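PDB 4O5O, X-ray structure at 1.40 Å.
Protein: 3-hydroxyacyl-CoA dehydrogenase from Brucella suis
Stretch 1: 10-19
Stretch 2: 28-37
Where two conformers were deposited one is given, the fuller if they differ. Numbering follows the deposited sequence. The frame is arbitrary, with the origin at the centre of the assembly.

Stretch 1 10-19: QIENRVFLIT
Stretch 2, residues 28-37: AVSKMAVEAG

A single hydrogen bond joins the two stretches, and it is made backbone to backbone at a glycine: Asn13 N donates to Gly37 O at 2.8 Å with a nearly straight N-H...O angle of 173°. Gly37 ends the helix in a Schellman motif, with phi/psi 91/11; at these angles a CB would be jammed against the carbonyl O of Ala36, which by itself calls for glycine; an ideal CB would also sit a tight 3.1 Å from Glu12 CG, so the turn can come this close to a bare CA. Here the CA atoms of Glu12 and Gly37 are 4.4 Å apart, and Glu12 CA makes a CA-H...O contact with Gly37 O at 3.6 Å.

The stretch 1 side of this junction is a type II turn from Ile11 to Arg14, with Glu12 at -58/130 and Asn13 at 66/10, closed by Arg14 N to Ile11 O at 3.1 Å. A weak bond from Arg14 NE to Gln10 O, 3.1 Å, adds to it. Beyond the turn the chain extends as a strand from Val15, running nearly antiparallel to the helix that spans Ala28 to Glu35 (166° between directions, axes 9.1 Å apart at closest). The helix, which begins earlier in the chain, finishes with Ala36 N to Met32 O and Gly37 N to Val34 O, both 3.0 Å.

Register along the pair sets Phe16 against Ala33 (CA atoms 7.4 Å apart) and Ile18 against Ser30 (CA atoms 6.9 Å apart). Strand alternation turns Phe16 and Ile18 toward the helix, while Val15 and Leu17 remain out of its reach. Phe16 (chi1 m, chi2 61°) offers a ring face to Ala33: the methyl CB sits 3.9 Å from the Phe16 ring centroid, only 6° off the normal, a CH-pi contact over the face. Met32 CE approaches Phe16 CE2 obliquely at 4.3 Å; the Met32 side chain (t, m, m) brings its end nearer stretch 1, although the CA-to-CB bond points sideways.

Ile18 (m, t) places CD1 3.6 Å from CG1 of Val29 (chi1 t), an apolar contact, and 3.4 Å from Ser30 OG (chi1 m); that hydroxyl is hydrogen-bonded to a residue flanking one of the stretches. Near the turn, Ile11 (p, t) points CA-to-CB sideways yet swings its end in, so that CD1 lies just 3.2 Å from Ala36 CB, a tight methyl-methyl contact, and 4.2 Å from Met32 SD. The CA-to-CB bonds of Lys31 (all t) and Val34 (chi1 t) point away from stretch 1. Together the two stretches bury 425 Å², both sides summed.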

ATOM      1  N   GLN B  10     -28.700  10.315  -7.995  1.00 25.96           N
ATOM      2  CA  GLN B  10     -28.951  11.613  -8.596  1.00 35.98           C
ATOM      3  C   GLN B  10     -28.943  12.599  -7.441  1.00 41.58           C
ATOM      4  O   GLN B  10     -29.766  12.486  -6.517  1.00 38.56           O
ATOM      5  CB  GLN B  10     -30.309  11.623  -9.302  1.00 41.78           C
ATOM      6  N   ILE B  11     -28.014  13.552  -7.473  1.00 36.22           N
ATOM      7  CA  ILE B  11     -27.817  14.413  -6.309  1.00 35.91           C
ATOM      8  C   ILE B  11     -28.848  15.542  -6.169  1.00 27.91           C
ATOM      9  O   ILE B  11     -28.941  16.126  -5.094  1.00 26.93           O
ATOM     10  CB  ILE B  11     -26.342  14.876  -6.140  1.00 43.54           C
ATOM     11  CG1 ILE B  11     -25.958  16.081  -6.993  1.00 48.26           C
ATOM     12  CG2 ILE B  11     -25.390  13.714  -6.418  1.00 51.17           C
ATOM     13  CD1 ILE B  11     -24.602  16.630  -6.592  1.00 47.82           C
ATOM     14  N   GLU B  12     -29.625  15.838  -7.217  1.00 25.28           N
ATOM     15  CA  GLU B  12     -30.663  16.874  -7.118  1.00 23.95           C
ATOM     16  C   GLU B  12     -31.635  16.527  -5.993  1.00 25.51           C
ATOM     17  O   GLU B  12     -32.141  15.403  -5.916  1.00 29.80           O
ATOM     18  CB  GLU B  12     -31.425  17.084  -8.449  1.00 26.54           C
ATOM     19  CG  GLU B  12     -32.428  18.243  -8.408  1.00 33.47           C
ATOM     20  CD  GLU B  12     -32.831  18.760  -9.787  1.00 45.66           C
ATOM     21  OE1 GLU B  12     -32.504  18.093 -10.797  1.00 48.58           O
ATOM     22  OE2 GLU B  12     -33.480  19.840  -9.867  1.00 58.43           O
ATOM     23  N   ASN B  13     -31.874  17.503  -5.120  1.00 24.29           N
ATOM     24  CA  ASN B  13     -32.790  17.367  -3.975  1.00 24.66           C
ATOM     25  C   ASN B  13     -32.370  16.374  -2.900  1.00 23.33           C
ATOM     26  O   ASN B  13     -33.125  16.088  -1.964  1.00 26.51           O
ATOM     27  CB  ASN B  13     -34.221  17.138  -4.464  1.00 33.11           C
ATOM     28  CG  ASN B  13     -34.780  18.374  -5.141  1.00 23.84           C
ATOM     29  OD1 ASN B  13     -34.520  19.495  -4.667  1.00 35.08           O
ATOM     30  ND2 ASN B  13     -35.508  18.204  -6.201  1.00 31.53           N
ATOM     31  N   ARG B  14     -31.142  15.895  -2.995  1.00 21.23           N
ATOM     32  CA  ARG B  14     -30.583  15.112  -1.912  1.00 17.36           C
ATOM     33  C   ARG B  14     -29.829  16.029  -0.985  1.00 14.86           C
ATOM     34  O   ARG B  14     -29.500  17.166  -1.344  1.00 16.13           O
ATOM     35  CB  ARG B  14     -29.728  13.994  -2.461  1.00 18.09           C
ATOM     36  CG  ARG B  14     -30.612  13.017  -3.221  1.00 20.82           C
ATOM     37  CD  ARG B  14     -29.980  11.670  -3.369  1.00 21.33           C
ATOM     38  NE  ARG B  14     -30.886  10.799  -4.108  1.00 21.22           N
ATOM     39  CZ  ARG B  14     -31.942  10.171  -3.587  1.00 27.53           C
ATOM     40  NH1 ARG B  14     -32.252  10.288  -2.301  1.00 28.01           N
ATOM     41  NH2 ARG B  14     -32.706   9.420  -4.371  1.00 28.97           N
ATOM     42  N   VAL B  15     -29.598  15.542   0.222  1.00 11.90           N
ATOM     43  CA  VAL B  15     -29.160  16.394   1.288  1.00 10.57           C
ATOM     44  C   VAL B  15     -27.741  15.994   1.686  1.00  9.61           C
ATOM     45  O   VAL B  15     -27.477  14.814   2.048  1.00 10.45           O
ATOM     46  CB  VAL B  15     -30.105  16.302   2.476  1.00 12.94           C
ATOM     47  CG1 VAL B  15     -29.615  17.193   3.604  1.00 14.57           C
ATOM     48  CG2 VAL B  15     -31.524  16.672   2.064  1.00 15.77           C
ATOM     49  N   PHE B  16     -26.828  16.965   1.596  1.00  9.40           N
ATOM     50  CA  PHE B  16     -25.425  16.805   2.037  1.00  9.14           C
ATOM     51  C   PHE B  16     -25.238  17.422   3.409  1.00  7.65           C
ATOM     52  O   PHE B  16     -25.735  18.525   3.687  1.00 10.76           O
ATOM     53  CB  PHE B  16     -24.466  17.536   1.101  1.00  9.26           C
ATOM     54  CG  PHE B  16     -24.170  16.840  -0.207  1.00  9.41           C
ATOM     55  CD1 PHE B  16     -25.174  16.565  -1.124  1.00 12.31           C
ATOM     56  CD2 PHE B  16     -22.870  16.522  -0.543  1.00 10.57           C
ATOM     57  CE1 PHE B  16     -24.891  15.966  -2.335  1.00 12.96           C
ATOM     58  CE2 PHE B  16     -22.575  15.928  -1.768  1.00 10.49           C
ATOM     59  CZ  PHE B  16     -23.590  15.630  -2.649  1.00 13.02           C
ATOM     60  N   LEU B  17     -24.535  16.703   4.259  1.00  8.59           N
ATOM     61  CA  LEU B  17     -24.036  17.199   5.534  1.00  8.41           C
ATOM     62  C   LEU B  17     -22.536  17.334   5.321  1.00  7.42           C
ATOM     63  O   LEU B  17     -21.910  16.342   4.941  1.00  7.79           O
ATOM     64  CB  LEU B  17     -24.348  16.182   6.639  1.00 11.88           C
ATOM     65  CG  LEU B  17     -24.259  16.623   8.084  1.00 13.27           C
ATOM     66  CD1 LEU B  17     -25.116  17.860   8.284  1.00 14.53           C
ATOM     67  CD2 LEU B  17     -24.712  15.517   9.011  1.00 16.71           C
ATOM     68  N   ILE B  18     -21.963  18.523   5.517  1.00  6.51           N
ATOM     69  CA  ILE B  18     -20.552  18.751   5.208  1.00  7.11           C
ATOM     70  C   ILE B  18     -19.859  19.404   6.384  1.00  7.08           C
ATOM     71  O   ILE B  18     -20.316  20.453   6.871  1.00  8.13           O
ATOM     72  CB  ILE B  18     -20.399  19.650   3.968  1.00  7.74           C
ATOM     73  CG1 ILE B  18     -21.108  19.016   2.775  1.00  7.90           C
ATOM     74  CG2 ILE B  18     -18.926  19.869   3.660  1.00  7.10           C
ATOM     75  CD1 ILE B  18     -21.306  19.932   1.606  1.00 11.12           C
ATOM     76  N   THR B  19     -18.756  18.802   6.846  1.00  6.88           N
ATOM     77  CA  THR B  19     -18.026  19.385   7.948  1.00  6.86           C
ATOM     78  C   THR B  19     -16.844  20.204   7.434  1.00  7.34           C
ATOM     79  O   THR B  19     -16.414  20.060   6.273  1.00  8.52           O
ATOM     80  CB  THR B  19     -17.526  18.335   8.962  1.00  6.74           C
ATOM     81  OG1 THR B  19     -16.443  17.606   8.381  1.00  6.39           O
ATOM     82  CG2 THR B  19     -18.615  17.391   9.361  1.00  7.63           C
ATOM     83  N   ALA B  28     -15.921  24.280  -0.749  1.00  7.38           N
ATOM     84  CA  ALA B  28     -15.986  23.929  -2.168  1.00  8.71           C
ATOM     85  C   ALA B  28     -16.998  22.812  -2.404  1.00  8.52           C
ATOM     86  O   ALA B  28     -17.746  22.824  -3.387  1.00  8.83           O
ATOM     87  CB  ALA B  28     -14.619  23.540  -2.680  1.00  9.42           C
ATOM     88  N   VAL B  29     -17.049  21.835  -1.499  1.00  7.93           N
ATOM     89  CA  VAL B  29     -18.051  20.777  -1.610  1.00  7.36           C
ATOM     90  C   VAL B  29     -19.448  21.376  -1.482  1.00  7.76           C
ATOM     91  O   VAL B  29     -20.355  21.005  -2.234  1.00  8.73           O
ATOM     92  CB  VAL B  29     -17.831  19.642  -0.583  1.00  7.66           C
ATOM     93  CG1 VAL B  29     -18.904  18.570  -0.737  1.00  9.08           C
ATOM     94  CG2 VAL B  29     -16.472  19.013  -0.799  1.00  8.38           C
ATOM     95  N   SER B  30     -19.626  22.307  -0.561  1.00  8.06           N
ATOM     96  CA  SER B  30     -20.927  22.909  -0.331  0.50  8.22           C
ATOM     97  C   SER B  30     -21.390  23.658  -1.593  1.00  9.72           C
ATOM     98  O   SER B  30     -22.541  23.564  -2.000  1.00 10.52           O
ATOM     99  CB  SER B  30     -20.838  23.865   0.868  0.50  5.95           C
ATOM    100  OG  SER B  30     -20.489  23.188   2.067  0.50  4.23           O
ATOM    101  N   LYS B  31     -20.468  24.383  -2.224  1.00  8.96           N
ATOM    102  CA  LYS B  31     -20.789  25.152  -3.459  1.00  9.82           C
ATOM    103  C   LYS B  31     -21.151  24.179  -4.592  1.00  9.48           C
ATOM    104  O   LYS B  31     -22.144  24.365  -5.308  1.00 11.48           O
ATOM    105  CB  LYS B  31     -19.622  26.062  -3.840  1.00 10.86           C
ATOM    106  CG  LYS B  31     -19.819  26.893  -5.097  1.00 17.98           C
ATOM    107  CD  LYS B  31     -18.627  27.804  -5.402  1.00 21.45           C
ATOM    108  CE  LYS B  31     -18.834  28.596  -6.707  1.00 31.19           C
ATOM    109  NZ  LYS B  31     -17.772  29.609  -6.977  1.00 43.79           N
ATOM    110  N   MET B  32     -20.338  23.138  -4.762  1.00  9.68           N
ATOM    111  CA  MET B  32     -20.597  22.124  -5.775  1.00 10.75           C
ATOM    112  C   MET B  32     -21.985  21.498  -5.600  1.00 10.53           C
ATOM    113  O   MET B  32     -22.759  21.381  -6.564  1.00 12.55           O
ATOM    114  CB  MET B  32     -19.521  21.038  -5.686  1.00 10.67           C
ATOM    115  CG  MET B  32     -19.697  19.843  -6.612  1.00 11.01           C
ATOM    116  SD  MET B  32     -20.876  18.590  -6.087  1.00 11.79           S
ATOM    117  CE  MET B  32     -20.117  17.979  -4.598  1.00 11.14           C
ATOM    118  N   ALA B  33     -22.318  21.143  -4.368  1.00  9.44           N
ATOM    119  CA  ALA B  33     -23.553  20.427  -4.132  1.00 10.27           C
ATOM    120  C   ALA B  33     -24.775  21.321  -4.408  1.00 11.86           C
ATOM    121  O   ALA B  33     -25.723  20.900  -5.067  1.00 12.85           O
ATOM    122  CB  ALA B  33     -23.564  19.895  -2.718  1.00 10.93           C
ATOM    123  N   VAL B  34     -24.735  22.559  -3.932  1.00 11.48           N
ATOM    124  CA  VAL B  34     -25.837  23.489  -4.184  1.00 12.97           C
ATOM    125  C   VAL B  34     -25.986  23.736  -5.691  1.00 15.43           C
ATOM    126  O   VAL B  34     -27.107  23.752  -6.204  1.00 16.20           O
ATOM    127  CB  VAL B  34     -25.632  24.842  -3.446  1.00 13.76           C
ATOM    128  CG1 VAL B  34     -26.626  25.911  -3.908  1.00 15.37           C
ATOM    129  CG2 VAL B  34     -25.777  24.647  -1.944  1.00 14.27           C
ATOM    130  N   GLU B  35     -24.865  23.899  -6.398  1.00 14.86           N
ATOM    131  CA  GLU B  35     -24.928  24.206  -7.827  1.00 17.27           C
ATOM    132  C   GLU B  35     -25.458  22.988  -8.606  1.00 17.08           C
ATOM    133  O   GLU B  35     -26.031  23.149  -9.693  1.00 22.82           O
ATOM    134  CB  GLU B  35     -23.555  24.723  -8.332  1.00 19.12           C
ATOM    135  CG  GLU B  35     -23.220  26.082  -7.685  1.00 29.07           C
ATOM    136  CD  GLU B  35     -21.995  26.816  -8.248  1.00 28.18           C
ATOM    137  OE1 GLU B  35     -21.156  26.185  -8.917  1.00 36.41           O
ATOM    138  OE2 GLU B  35     -21.866  28.007  -8.009  1.00 37.98           O
ATOM    139  N   ALA B  36     -25.325  21.788  -8.027  1.00 17.31           N
ATOM    140  CA  ALA B  36     -25.894  20.559  -8.616  1.00 16.26           C
ATOM    141  C   ALA B  36     -27.341  20.263  -8.196  1.00 17.04           C
ATOM    142  O   ALA B  36     -27.876  19.212  -8.553  1.00 20.53           O
ATOM    143  CB  ALA B  36     -25.020  19.359  -8.281  1.00 16.82           C
ATOM    144  N   GLY B  37     -27.954  21.171  -7.433  1.00 16.40           N
ATOM    145  CA  GLY B  37     -29.356  21.051  -7.031  1.00 14.45           C
ATOM    146  C   GLY B  37     -29.622  20.330  -5.726  1.00 16.51           C
ATOM    147  O   GLY B  37     -30.762  20.015  -5.404  1.00 20.43           O
TER